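Long-range contacts in BfpC (Escherichia coli, PDB 3VHJ), which probably serves type IV pilus assembly as a cytoplasmic-membrane component of the biogenesis machinery, the chain described being its N-terminal cytoplasmic domain: residues N4-A9 with N93-V98; Q15-L20 with Q71-S76; Q33-S38 with F58-K63; L46-G51 with K157-K162; R52-Q57 with D102-V107. The protein carries 1 engineered substitution. One frame throughout, in Å; residues are numbered along the deposited sequence.

Contact 1. Residues N4-A9 with N93-V98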
# COMPACT_ATOMS: atom_id res chain seq x y z
N ASN A 4 -11.64 -13.89 -2.74
CA ASN A 4 -10.29 -14.35 -3.05
C ASN A 4 -9.34 -13.83 -1.96
O ASN A 4 -9.78 -13.21 -1.00
CB ASN A 4 -9.84 -13.85 -4.43
CG ASN A 4 -9.78 -12.33 -4.54
OD1 ASN A 4 -9.08 -11.67 -3.78
ND2 ASN A 4 -10.50 -11.78 -5.50
N ASN A 5 -8.05 -14.10 -2.10
CA ASN A 5 -7.11 -13.64 -1.08
C ASN A 5 -6.06 -12.68 -1.63
O ASN A 5 -4.94 -12.62 -1.14
CB ASN A 5 -6.44 -14.83 -0.38
CG ASN A 5 -5.64 -15.71 -1.33
OD1 ASN A 5 -5.17 -16.79 -0.94
ND2 ASN A 5 -5.47 -15.26 -2.56
N LEU A 6 -6.46 -11.92 -2.65
CA LEU A 6 -5.57 -10.95 -3.29
C LEU A 6 -5.09 -9.87 -2.33
O LEU A 6 -4.05 -9.26 -2.54
CB LEU A 6 -6.29 -10.27 -4.45
CG LEU A 6 -6.03 -10.74 -5.89
CD1 LEU A 6 -7.06 -10.10 -6.81
CD2 LEU A 6 -4.62 -10.35 -6.31
N GLY A 7 -5.87 -9.63 -1.27
CA GLY A 7 -5.51 -8.60 -0.32
C GLY A 7 -4.56 -8.97 0.81
O GLY A 7 -4.31 -8.15 1.69
N VAL A 8 -4.03 -10.19 0.80
CA VAL A 8 -3.13 -10.59 1.87
C VAL A 8 -1.78 -11.07 1.33
O VAL A 8 -1.70 -12.06 0.62
CB VAL A 8 -3.75 -11.71 2.74
CG1 VAL A 8 -2.80 -12.10 3.86
CG2 VAL A 8 -5.07 -11.23 3.32
N ALA A 9 -0.73 -10.35 1.70
CA ALA A 9 0.60 -10.72 1.24
C ALA A 9 1.41 -11.36 2.35
O ALA A 9 1.19 -11.09 3.53
CB ALA A 9 1.33 -9.48 0.72
N ASN A 93 4.00 -15.28 -1.35
CA ASN A 93 2.87 -16.15 -1.65
C ASN A 93 2.24 -16.03 -3.04
O ASN A 93 1.02 -15.91 -3.16
CB ASN A 93 1.80 -15.95 -0.57
CG ASN A 93 1.31 -14.52 -0.49
OD1 ASN A 93 2.06 -13.58 -0.74
ND2 ASN A 93 0.04 -14.34 -0.13
N GLU A 94 3.06 -16.07 -4.08
CA GLU A 94 2.56 -16.01 -5.45
C GLU A 94 1.81 -14.72 -5.74
O GLU A 94 0.89 -14.70 -6.57
CB GLU A 94 1.60 -17.18 -5.72
CG GLU A 94 1.97 -18.50 -5.06
CD GLU A 94 3.15 -19.17 -5.72
OE1 GLU A 94 3.39 -20.36 -5.43
OE2 GLU A 94 3.83 -18.51 -6.52
N LEU A 95 2.18 -13.64 -5.07
CA LEU A 95 1.50 -12.38 -5.28
C LEU A 95 2.52 -11.30 -5.65
O LEU A 95 3.65 -11.31 -5.15
CB LEU A 95 0.75 -11.98 -4.01
CG LEU A 95 -0.24 -10.83 -4.02
CD1 LEU A 95 -1.45 -11.18 -4.89
CD2 LEU A 95 -0.69 -10.55 -2.59
N TRP A 96 2.12 -10.38 -6.52
CA TRP A 96 2.99 -9.28 -6.91
C TRP A 96 2.43 -7.99 -6.36
O TRP A 96 1.23 -7.74 -6.42
CB TRP A 96 3.10 -9.20 -8.43
CG TRP A 96 3.98 -10.28 -8.96
CD1 TRP A 96 3.63 -11.57 -9.25
CD2 TRP A 96 5.39 -10.19 -9.18
NE1 TRP A 96 4.74 -12.29 -9.62
CE2 TRP A 96 5.84 -11.46 -9.59
CE3 TRP A 96 6.33 -9.15 -9.06
CZ2 TRP A 96 7.18 -11.73 -9.88
CZ3 TRP A 96 7.66 -9.41 -9.35
CH2 TRP A 96 8.07 -10.70 -9.76
N LEU A 97 3.32 -7.16 -5.82
CA LEU A 97 2.93 -5.90 -5.22
C LEU A 97 3.53 -4.69 -5.95
O LEU A 97 4.68 -4.73 -6.37
CB LEU A 97 3.40 -5.86 -3.77
CG LEU A 97 3.05 -7.07 -2.89
CD1 LEU A 97 3.72 -6.91 -1.53
CD2 LEU A 97 1.54 -7.20 -2.75
N VAL A 98 2.73 -3.64 -6.10
CA VAL A 98 3.20 -2.41 -6.71
C VAL A 98 2.82 -1.33 -5.71
O VAL A 98 1.64 -1.13 -5.42
CB VAL A 98 2.52 -2.12 -8.06
CG1 VAL A 98 3.04 -0.78 -8.63
CG2 VAL A 98 2.83 -3.25 -9.04

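Contact 2. Residues Q15-L20 with Q71-S76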
# COMPACT_ATOMS: atom_id res chain seq x y z
N GLN A 15 2.27 -11.62 7.75
CA GLN A 15 1.18 -11.47 6.80
C GLN A 15 0.75 -10.01 6.87
O GLN A 15 0.69 -9.42 7.95
CB GLN A 15 0.03 -12.41 7.17
CG GLN A 15 0.36 -13.88 6.86
CD GLN A 15 -0.67 -14.86 7.40
OE1 GLN A 15 -0.53 -16.08 7.23
NE2 GLN A 15 -1.70 -14.35 8.05
N TYR A 16 0.46 -9.43 5.71
CA TYR A 16 0.07 -8.03 5.64
C TYR A 16 -1.11 -7.81 4.71
O TYR A 16 -1.24 -8.49 3.69
CB TYR A 16 1.21 -7.18 5.09
CG TYR A 16 2.48 -7.23 5.89
CD1 TYR A 16 2.69 -6.36 6.95
CD2 TYR A 16 3.49 -8.13 5.56
CE1 TYR A 16 3.89 -6.36 7.66
CE2 TYR A 16 4.69 -8.15 6.27
CZ TYR A 16 4.88 -7.26 7.32
OH TYR A 16 6.07 -7.24 8.01
N ALA A 17 -1.94 -6.84 5.06
CA ALA A 17 -3.08 -6.48 4.24
C ALA A 17 -2.52 -5.56 3.16
O ALA A 17 -1.86 -4.56 3.47
CB ALA A 17 -4.11 -5.73 5.08
N VAL A 18 -2.75 -5.90 1.90
CA VAL A 18 -2.30 -5.09 0.78
C VAL A 18 -3.49 -4.79 -0.13
O VAL A 18 -4.57 -5.35 0.04
CB VAL A 18 -1.18 -5.81 -0.05
CG1 VAL A 18 0.05 -6.02 0.82
CG2 VAL A 18 -1.69 -7.15 -0.56
N ASN A 19 -3.28 -3.90 -1.10
CA ASN A 19 -4.34 -3.52 -2.04
C ASN A 19 -5.49 -2.82 -1.32
O ASN A 19 -6.66 -3.06 -1.62
CB ASN A 19 -4.88 -4.73 -2.79
CG ASN A 19 -5.62 -4.34 -4.05
OD1 ASN A 19 -5.01 -3.98 -5.05
ND2 ASN A 19 -6.95 -4.41 -4.01
N LEU A 20 -5.15 -1.95 -0.37
CA LEU A 20 -6.17 -1.20 0.36
C LEU A 20 -6.44 0.09 -0.41
O LEU A 20 -5.64 0.49 -1.26
CB LEU A 20 -5.66 -0.85 1.76
CG LEU A 20 -5.41 -2.04 2.69
CD1 LEU A 20 -4.35 -1.67 3.70
CD2 LEU A 20 -6.71 -2.42 3.39
N GLN A 71 -5.47 -7.35 10.70
CA GLN A 71 -4.34 -7.49 9.79
C GLN A 71 -3.54 -6.20 9.74
O GLN A 71 -4.11 -5.11 9.70
CB GLN A 71 -4.80 -7.82 8.36
CG GLN A 71 -5.53 -9.14 8.23
CD GLN A 71 -6.19 -9.30 6.88
OE1 GLN A 71 -6.46 -8.31 6.20
NE2 GLN A 71 -6.47 -10.53 6.50
N VAL A 72 -2.22 -6.33 9.77
CA VAL A 72 -1.34 -5.16 9.69
C VAL A 72 -1.25 -4.77 8.22
O VAL A 72 -0.99 -5.63 7.37
CB VAL A 72 0.08 -5.49 10.18
CG1 VAL A 72 0.97 -4.25 10.06
CG2 VAL A 72 0.04 -5.99 11.62
N THR A 73 -1.48 -3.50 7.92
CA THR A 73 -1.39 -3.05 6.54
C THR A 73 0.09 -2.87 6.21
O THR A 73 0.85 -2.28 6.98
CB THR A 73 -2.15 -1.72 6.31
OG1 THR A 73 -1.46 -0.66 6.97
CG2 THR A 73 -3.57 -1.83 6.87
N LEU A 74 0.49 -3.41 5.06
CA LEU A 74 1.87 -3.35 4.64
C LEU A 74 2.42 -1.93 4.56
O LEU A 74 3.46 -1.63 5.14
CB LEU A 74 2.04 -4.02 3.27
CG LEU A 74 3.45 -3.92 2.69
CD1 LEU A 74 4.43 -4.63 3.62
CD2 LEU A 74 3.49 -4.52 1.30
N LEU A 75 1.71 -1.05 3.86
CA LEU A 75 2.19 0.32 3.71
C LEU A 75 2.42 1.06 5.02
O LEU A 75 3.31 1.90 5.10
CB LEU A 75 1.26 1.11 2.79
CG LEU A 75 1.60 1.03 1.29
CD1 LEU A 75 2.91 1.77 1.02
CD2 LEU A 75 1.73 -0.44 0.86
N SER A 76 1.63 0.75 6.05
CA SER A 76 1.82 1.42 7.33
C SER A 76 3.09 0.91 8.01
O SER A 76 3.70 1.63 8.81
CB SER A 76 0.63 1.15 8.26
OG SER A 76 0.62 -0.18 8.74
O HOH W 1 -1.17 -9.10 9.93
O HOH W 2 -0.90 -1.91 2.65

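Contact 3. Residues Q33-S38 with F58-K63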
# COMPACT_ATOMS: atom_id res chain seq x y z
N GLN A 33 -13.82 12.71 8.60
CA GLN A 33 -14.90 12.84 7.63
C GLN A 33 -14.56 12.14 6.33
O GLN A 33 -15.39 11.43 5.76
CB GLN A 33 -15.17 14.31 7.34
CG GLN A 33 -15.83 15.05 8.47
CD GLN A 33 -16.03 16.50 8.14
OE1 GLN A 33 -15.07 17.24 7.92
NE2 GLN A 33 -17.28 16.93 8.10
N ALA A 34 -13.34 12.35 5.86
CA ALA A 34 -12.89 11.73 4.62
C ALA A 34 -12.97 10.22 4.73
O ALA A 34 -13.46 9.55 3.82
CB ALA A 34 -11.46 12.17 4.31
N LEU A 35 -12.49 9.67 5.85
CA LEU A 35 -12.52 8.23 6.05
C LEU A 35 -13.94 7.68 6.02
O LEU A 35 -14.23 6.71 5.33
CB LEU A 35 -11.86 7.85 7.37
CG LEU A 35 -12.01 6.39 7.80
CD1 LEU A 35 -11.45 5.47 6.72
CD2 LEU A 35 -11.29 6.16 9.12
N ASN A 36 -14.82 8.30 6.80
CA ASN A 36 -16.19 7.83 6.86
C ASN A 36 -16.91 7.93 5.52
O ASN A 36 -17.77 7.11 5.22
CB ASN A 36 -16.95 8.60 7.94
CG ASN A 36 -16.74 8.00 9.31
OD1 ASN A 36 -17.23 6.91 9.60
ND2 ASN A 36 -16.00 8.70 10.15
N LYS A 37 -16.54 8.92 4.72
CA LYS A 37 -17.15 9.09 3.40
C LYS A 37 -16.66 7.96 2.51
O LYS A 37 -17.40 7.44 1.68
CB LYS A 37 -16.76 10.44 2.80
CG LYS A 37 -17.50 11.62 3.43
CD LYS A 37 -16.94 12.97 2.98
CE LYS A 37 -17.06 13.18 1.48
NZ LYS A 37 -16.56 14.52 1.07
N SER A 38 -15.40 7.57 2.69
CA SER A 38 -14.82 6.50 1.90
C SER A 38 -15.44 5.16 2.30
O SER A 38 -15.78 4.34 1.44
CB SER A 38 -13.30 6.46 2.10
OG SER A 38 -12.71 5.45 1.31
N PHE A 58 -5.70 7.49 5.60
CA PHE A 58 -6.40 6.28 6.02
C PHE A 58 -6.46 5.24 4.93
O PHE A 58 -6.29 5.53 3.75
CB PHE A 58 -7.81 6.66 6.45
CG PHE A 58 -8.52 7.51 5.44
CD1 PHE A 58 -9.12 6.94 4.32
CD2 PHE A 58 -8.55 8.90 5.58
CE1 PHE A 58 -9.73 7.73 3.35
CE2 PHE A 58 -9.16 9.70 4.62
CZ PHE A 58 -9.75 9.12 3.50
N ALA A 59 -6.71 4.00 5.34
CA ALA A 59 -6.83 2.89 4.41
C ALA A 59 -8.20 2.25 4.63
O ALA A 59 -8.65 2.12 5.77
CB ALA A 59 -5.72 1.88 4.66
N VAL A 60 -8.86 1.86 3.55
CA VAL A 60 -10.15 1.20 3.65
C VAL A 60 -9.98 -0.20 3.08
O VAL A 60 -9.49 -0.36 1.96
CB VAL A 60 -11.25 1.97 2.88
CG1 VAL A 60 -12.52 1.13 2.78
CG2 VAL A 60 -11.57 3.26 3.62
N GLY A 61 -10.36 -1.22 3.85
CA GLY A 61 -10.22 -2.59 3.40
C GLY A 61 -11.39 -3.14 2.61
O GLY A 61 -12.48 -2.58 2.60
N ASP A 62 -11.14 -4.26 1.93
CA ASP A 62 -12.16 -4.92 1.13
C ASP A 62 -12.23 -6.38 1.54
O ASP A 62 -11.37 -7.18 1.18
CB ASP A 62 -11.81 -4.84 -0.36
CG ASP A 62 -12.85 -5.51 -1.24
OD1 ASP A 62 -13.82 -6.10 -0.71
OD2 ASP A 62 -12.71 -5.44 -2.48
N LYS A 63 -13.27 -6.74 2.29
CA LYS A 63 -13.42 -8.12 2.74
C LYS A 63 -13.51 -9.12 1.60
O LYS A 63 -13.24 -10.30 1.80
CB LYS A 63 -14.68 -8.25 3.61
CG LYS A 63 -14.60 -7.51 4.94
CD LYS A 63 -15.83 -7.79 5.79
CE LYS A 63 -15.77 -7.05 7.11
NZ LYS A 63 -16.94 -7.43 7.96

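Contact 4. Residues L46-G51 with K157-K162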
# COMPACT_ATOMS: atom_id res chain seq x y z
N LEU A 46 -13.94 -1.89 7.36
CA LEU A 46 -12.53 -2.08 7.69
C LEU A 46 -11.71 -0.84 7.37
O LEU A 46 -11.75 -0.33 6.26
CB LEU A 46 -11.98 -3.28 6.91
CG LEU A 46 -12.62 -4.63 7.23
CD1 LEU A 46 -12.05 -5.70 6.31
CD2 LEU A 46 -12.37 -4.99 8.70
N TYR A 47 -10.95 -0.37 8.35
CA TYR A 47 -10.15 0.82 8.14
C TYR A 47 -8.94 0.90 9.07
O TYR A 47 -8.79 0.12 10.00
CB TYR A 47 -11.00 2.06 8.37
CG TYR A 47 -11.37 2.24 9.82
CD1 TYR A 47 -12.47 1.57 10.37
CD2 TYR A 47 -10.58 3.02 10.67
CE1 TYR A 47 -12.77 1.69 11.73
CE2 TYR A 47 -10.88 3.14 12.02
CZ TYR A 47 -11.97 2.47 12.55
OH TYR A 47 -12.24 2.57 13.89
N SER A 48 -8.10 1.88 8.80
CA SER A 48 -6.93 2.14 9.61
C SER A 48 -6.52 3.57 9.34
O SER A 48 -6.51 4.00 8.19
CB SER A 48 -5.80 1.18 9.25
OG SER A 48 -4.65 1.47 10.03
N VAL A 49 -6.21 4.30 10.39
CA VAL A 49 -5.77 5.67 10.23
C VAL A 49 -4.31 5.68 10.61
O VAL A 49 -3.94 5.14 11.65
CB VAL A 49 -6.55 6.64 11.15
CG1 VAL A 49 -5.99 8.05 11.01
CG2 VAL A 49 -8.02 6.63 10.79
N ILE A 50 -3.47 6.25 9.77
CA ILE A 50 -2.05 6.31 10.09
C ILE A 50 -1.60 7.76 10.07
O ILE A 50 -2.04 8.55 9.23
CB ILE A 50 -1.20 5.47 9.12
CG1 ILE A 50 -1.18 6.11 7.74
CG2 ILE A 50 -1.78 4.07 9.02
CD1 ILE A 50 -0.22 5.43 6.78
N GLY A 51 -0.75 8.11 11.02
CA GLY A 51 -0.27 9.47 11.10
C GLY A 51 1.15 9.59 10.60
O GLY A 51 1.99 8.72 10.84
N LYS A 157 6.53 -0.79 13.38
CA LYS A 157 5.32 -1.48 13.79
C LYS A 157 4.18 -0.88 12.97
O LYS A 157 3.95 0.33 13.00
CB LYS A 157 5.05 -1.28 15.28
CG LYS A 157 3.87 -2.08 15.81
CD LYS A 157 3.70 -1.90 17.31
CE LYS A 157 2.51 -2.68 17.84
NZ LYS A 157 2.63 -4.14 17.56
N GLY A 158 3.49 -1.72 12.21
CA GLY A 158 2.40 -1.24 11.39
C GLY A 158 1.12 -1.04 12.18
O GLY A 158 1.07 -1.29 13.38
N LYS A 159 0.08 -0.57 11.49
CA LYS A 159 -1.21 -0.34 12.11
C LYS A 159 -2.15 -1.41 11.58
O LYS A 159 -2.13 -1.73 10.39
CB LYS A 159 -1.74 1.05 11.74
CG LYS A 159 -0.83 2.21 12.13
CD LYS A 159 -0.73 2.37 13.64
CE LYS A 159 -2.08 2.73 14.27
NZ LYS A 159 -2.61 4.02 13.75
N LYS A 160 -2.97 -1.97 12.46
CA LYS A 160 -3.89 -3.03 12.07
C LYS A 160 -5.25 -2.51 11.61
O LYS A 160 -5.69 -1.43 12.01
CB LYS A 160 -4.11 -3.99 13.24
CG LYS A 160 -2.86 -4.73 13.71
CD LYS A 160 -3.20 -5.60 14.91
CE LYS A 160 -2.02 -6.47 15.32
NZ LYS A 160 -0.85 -5.63 15.70
N LEU A 161 -5.91 -3.29 10.76
CA LEU A 161 -7.23 -2.92 10.28
C LEU A 161 -8.19 -3.01 11.47
O LEU A 161 -8.13 -3.96 12.25
CB LEU A 161 -7.69 -3.87 9.18
CG LEU A 161 -6.97 -3.75 7.83
CD1 LEU A 161 -7.55 -4.76 6.83
CD2 LEU A 161 -7.15 -2.34 7.30
N LYS A 162 -9.06 -2.02 11.60
CA LYS A 162 -10.05 -2.00 12.67
C LYS A 162 -11.39 -2.16 11.97
O LYS A 162 -11.50 -1.93 10.77
CB LYS A 162 -9.99 -0.67 13.43
CG LYS A 162 -8.63 -0.42 14.10
CD LYS A 162 -8.51 0.98 14.69
CE LYS A 162 -9.28 1.13 16.00
NZ LYS A 162 -10.75 0.99 15.83
O HOH W 3 -4.97 0.87 13.06
O HOH W 4 -2.64 0.64 8.73

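Contact 5. Residues R52-Q57 with D102-V107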
# COMPACT_ATOMS: atom_id res chain seq x y z
N ARG A 52 1.41 10.68 9.89
CA ARG A 52 2.73 10.97 9.36
C ARG A 52 3.01 12.43 9.71
O ARG A 52 2.11 13.15 10.14
CB ARG A 52 2.75 10.75 7.85
CG ARG A 52 2.66 9.27 7.44
CD ARG A 52 3.95 8.52 7.80
NE ARG A 52 3.94 7.11 7.42
CZ ARG A 52 3.51 6.11 8.18
NH1 ARG A 52 3.04 6.35 9.40
NH2 ARG A 52 3.58 4.86 7.73
N PHE A 53 4.26 12.86 9.53
CA PHE A 53 4.63 14.23 9.85
C PHE A 53 3.79 15.27 9.10
O PHE A 53 3.25 16.20 9.70
CB PHE A 53 6.11 14.46 9.54
CG PHE A 53 6.58 15.86 9.85
CD1 PHE A 53 6.56 16.34 11.16
CD2 PHE A 53 7.04 16.69 8.84
CE1 PHE A 53 6.99 17.64 11.45
CE2 PHE A 53 7.47 17.99 9.12
CZ PHE A 53 7.45 18.46 10.43
N GLN A 54 3.69 15.10 7.78
CA GLN A 54 2.94 16.04 6.95
C GLN A 54 1.42 15.91 7.09
O GLN A 54 0.67 16.62 6.42
CB GLN A 54 3.33 15.86 5.48
CG GLN A 54 4.81 16.11 5.19
CD GLN A 54 5.21 17.56 5.37
OE1 GLN A 54 6.39 17.89 5.35
NE2 GLN A 54 4.22 18.44 5.54
N GLY A 55 0.97 15.02 7.97
CA GLY A 55 -0.46 14.85 8.16
C GLY A 55 -0.91 13.41 8.22
O GLY A 55 -0.10 12.48 8.19
N GLU A 56 -2.22 13.21 8.29
CA GLU A 56 -2.76 11.87 8.38
C GLU A 56 -3.39 11.36 7.10
O GLU A 56 -3.64 12.11 6.16
CB GLU A 56 -3.78 11.81 9.51
CG GLU A 56 -3.16 12.05 10.87
CD GLU A 56 -4.15 11.88 11.98
OE1 GLU A 56 -4.81 12.88 12.35
OE2 GLU A 56 -4.28 10.74 12.47
N GLN A 57 -3.64 10.06 7.08
CA GLN A 57 -4.27 9.40 5.95
C GLN A 57 -4.92 8.12 6.46
O GLN A 57 -4.71 7.72 7.60
CB GLN A 57 -3.23 9.10 4.86
CG GLN A 57 -2.19 8.05 5.23
CD GLN A 57 -1.07 7.97 4.21
OE1 GLN A 57 -1.32 7.80 3.02
NE2 GLN A 57 0.16 8.11 4.68
N ASP A 102 4.68 9.11 -1.61
CA ASP A 102 5.21 10.40 -2.03
C ASP A 102 6.12 11.08 -1.03
O ASP A 102 6.34 10.58 0.07
CB ASP A 102 4.08 11.34 -2.47
CG ASP A 102 3.25 11.86 -1.31
OD1 ASP A 102 2.14 12.37 -1.56
OD2 ASP A 102 3.70 11.78 -0.15
N LYS A 103 6.65 12.23 -1.43
CA LYS A 103 7.57 13.00 -0.60
C LYS A 103 6.99 13.39 0.76
O LYS A 103 7.73 13.68 1.70
CB LYS A 103 8.00 14.26 -1.36
CG LYS A 103 9.21 14.97 -0.76
CD LYS A 103 10.44 14.09 -0.76
CE LYS A 103 11.66 14.84 -0.26
NZ LYS A 103 12.88 14.00 -0.30
N ASP A 104 5.66 13.40 0.87
CA ASP A 104 5.00 13.75 2.13
C ASP A 104 4.61 12.52 2.93
O ASP A 104 3.97 12.63 3.98
CB ASP A 104 3.75 14.60 1.86
CG ASP A 104 4.08 15.96 1.28
OD1 ASP A 104 4.98 16.64 1.83
OD2 ASP A 104 3.44 16.36 0.29
N GLY A 105 4.98 11.35 2.44
CA GLY A 105 4.65 10.12 3.14
C GLY A 105 3.26 9.60 2.85
O GLY A 105 2.80 8.66 3.48
N MSE A 106 2.57 10.22 1.89
CA MSE A 106 1.23 9.78 1.53
C MSE A 106 1.28 8.59 0.58
O MSE A 106 2.05 8.60 -0.38
CB MSE A 106 0.43 10.91 0.88
CG MSE A 106 0.21 12.13 1.78
SE MSE A 106 -0.87 11.81 3.34
CE MSE A 106 0.50 11.84 4.70
N VAL A 107 0.47 7.58 0.86
CA VAL A 107 0.43 6.41 0.01
C VAL A 107 -0.28 6.75 -1.30
O VAL A 107 -1.45 7.15 -1.29
CB VAL A 107 -0.30 5.24 0.71
CG1 VAL A 107 -0.41 4.05 -0.23
CG2 VAL A 107 0.45 4.84 1.97
O HOH W 5 4.51 6.92 4.75
O HOH W 6 5.02 13.14 6.49
O HOH W 7 -2.96 8.21 1.08

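Contact 1. Residues N4-A9 with N93-V98
The carboxamide of Asn93 is the flat group that joins the two segments, and it works through its polar ends. At the amino edge ND2 donates to Val8 O over 3.0 Å, with an N-H...O angle of 153°. This carbonyl lies only 6° out of the amide plane, and the donor in turn sits in the carbonyl plane on a lone pair. OD1 accepts a hydrogen bond from Val10 N, just beyond the segment, so both polar ends of Asn93 read the backbone of the strand it faces. CG stands in the crowded position between backbone N and carbonyl carbon (chi1 59°). An alanine here would lose both hydrogen bonds of the carboxamide and would probably loosen the hold of the 93-95 loop on strand 8-11.

Apolar contacts lie beside this bond. Leu95 CD1 meets Leu6 CD2 at 3.6 Å, the two side chains crossing at about a right angle, while Leu95 CD2 reaches Ala9 CB at 4.0 Å. Leu97 CD2 touches the same methyl at 4.2 Å. Leu6 closes an Asx turn, its N donating to Asn4 OD1 at 2.9 Å.

Strand 8-11 is an outer strand of a three-stranded mixed sheet, paired with 14-17; strand 96-101 lies inside a separate four-stranded sheet, where helix 116-127 packs against Trp96 and Val98.

Contact 2. Residues Q15-L20 with Q71-S76
Tyr16 leaves its strand with CG anti to the carbonyl carbon, and its CB meets Leu74 CB at 3.7 Å and lies beside Val72 O. Further out, CG and CD2 run under Leu74 CD1. This methyl sits 4.0 Å from the centroid of the Tyr16 ring and 13° off the normal, a CH-pi contact over the face. On the flank CD1 approaches Val72 CG1 at 4.1 Å, with Val72 O at the ring edge. Outside the two segments the Tyr16 side chain also touches Leu155 and Ile11. An alanine here would probably leave Leu74 CD1 without its aromatic support and weaken the packing beside Val72.

The backbone supplies the polar part. Ala17 N donates to Val72 O over 2.8 Å and Leu74 N to Ala17 O over 3.1 Å, two nearly straight bonds (163° and 168°) that define a parallel pairing at Ala17 and Thr73. Water extends it: one molecule joins Gln15 O to Val72 N, another Ala17 O to Leu75 N. Beyond the pairing, Val18 CG1 lies alongside Leu74, while Leu20 CD1 presses unusually tightly on Thr73 CG2, at 3.3 Å.

Strand 14-17 thus stands between antiparallel 8-11 and the short, weakly bonded, parallel strand 72-73 in the mixed sheet, and the chain turns at Leu74 into a short, weakly bonded helix, where Leu74 and Leu75 face strand 96-101.

Contact 3. Residues Q33-S38 with F58-K63
Phe58 begins the second segment and has the largest share of the buried surface. Its CG stands in the crowded position between backbone N and carbonyl carbon (chi1 50°), which turns the ring up against helix 31-42. One face lies flat on the helix backbone: Leu35 CA is 3.7 Å above the ring plane, over its centre. Leu35 CB adds a CH-pi contact, 4.0 Å from the centroid of the Phe58 ring and 17° off its normal. The two side chains slide past each other in opposite directions, so Leu35 CD1 runs back along the phenyl and reaches Phe58 CD1 at 3.7 Å. At the far end of the ring, CE2 meets Ala34 CB at 3.4 Å, a close contact.

Ala59 points away from the helix, as expected one step along an extended strand. Val60 returns to the interface. Its CG2, anti to the carbonyl carbon, packs on Leu35 CD1 at 3.8 Å and also approaches Ser38 OG at 3.4 Å. After Val60 the chain leaves the helix, and Gly61 O is hydrogen-bonded to Ser44 OG.

The interface between the segments is therefore largely apolar, with Ser38 OG against Val60 CG2, and rests on shape. The axes of helix 33-38 and strand 58-60 approach to 9.1 Å and run only 10° from parallel. Ala34 and Leu35, and Ser38 about one turn on, face Phe58 and Val60. This is the usual two-layer alpha/beta packing, with a helix laid nearly along the strands on one side of an antiparallel sheet.

Contact 4. Residues L46-G51 with K157-K162
Lys162, Tyr47 and Lys159 bury the most surface. The first two form an antiparallel, hydrogen-bonded pair. Tyr47 N donates to Lys162 O over 2.9 Å, and Lys162 N returns a bond to Tyr47 O over 2.7 Å. The second bond is almost straight, at 171°, and lies nearly along the C=O axis. Their side chains rise on the same face of the sheet and cross obliquely. The Tyr47 ring, its CG in the crowded position between backbone N and carbonyl carbon, receives Lys162 CB over one face, 4.1 Å from the centroid. The lysine then bends at chi3 and chi4, which brings NZ round to donate to Tyr47 OH at 2.9 Å. The ring is thus held both by its face and by its hydroxyl; the nearby ammonium would probably favour the phenolate slightly.

Lys159 folds back at chi2, chi3 and chi4. The curl places CG on Ile50 CG2, at 3.7 Å, and lets NZ donate to Val49 O at 2.7 Å, nearly along the carbonyl axis. Between these two grips the backbones diverge, and water fills the step. One molecule lies 2.5 Å from Ser48 OG and donates to Lys159 O; another connects Ser48 OG with Lys160 O.

Leu35 and Leu39 of helix 31-42 touch Tyr47, and strand 55-60 pairs on the far side of 46-52. The arrangement is edge-strand addition: the domain's C-terminal piece adds an outermost strand to an antiparallel sheet ordered 21-23, 55-60, 46-52, 162-163, through one regular pair at Tyr47 and Lys162, with the Lys159 bond and two water bridges farther along 46-52.

Contact 5. Residues R52-Q57 with D102-V107
Two beta-hairpin turns meet here, tip beside tip. In one, Arg52 and Gly55 exchange backbone bonds across a type I turn. In the other, the type I turn from Asp102 is followed by a G1 beta bulge at Gly105, whose positive phi (84°) would jam a CB against the preceding carbonyl.

Gln57 carries the junction. Its carboxamide lies along the backbone of the second turn: OE1 accepts from Val107 N at 2.8 Å, on a lone pair and nearly straight (175°), while NE2 donates to Gly105 O at 3.0 Å from above the carbonyl plane. A water donates to both Gln57 OE1 and Val107 O. Met106, a selenomethionine, slides past Gln57 in the opposite direction, its SE 3.9 Å from Gln57 CB. The bends at chi2 and chi3 bring CE to Gly55 O at 3.6 Å. Nearer the tips, water joins Arg52 NE to Gly105 O, and Gln54 CG lies 3.4 Å from Asp104 OD1.

Asp102 OD2 accepts from Asp104 N, an Asx turn, and from Met106 N, which probably stiffens the second loop. The result is a side-chain amide standing in for a strand edge, joining the type I hairpin of one sheet to the bulged hairpin of another.

Contacts 2 and 3 are the buried ones: the first combines backbone pairing with packing in the small mixed sheet, the second is largely apolar. Contacts 1, 4 and 5 are partly buried and rely more on polar side chains. Contacts 3, 4 and 5 share the antiparallel sheet; contact 5 joins that sheet to the hairpin tip of the sheet that contact 1 reaches. Contacts 1 and 2 use neighbouring strands, 8-11 and 14-17, of the mixed sheet. Contact 2 bonds to contact 4 through Gln71 and Ser76. Side-chain amides reach backbone atoms in contacts 1 and 5, on opposite sides of the domain's centre; in contact 4 exposed Lys159 reaches a backbone carbonyl, whereas Lys162 bonds a tyrosine hydroxyl.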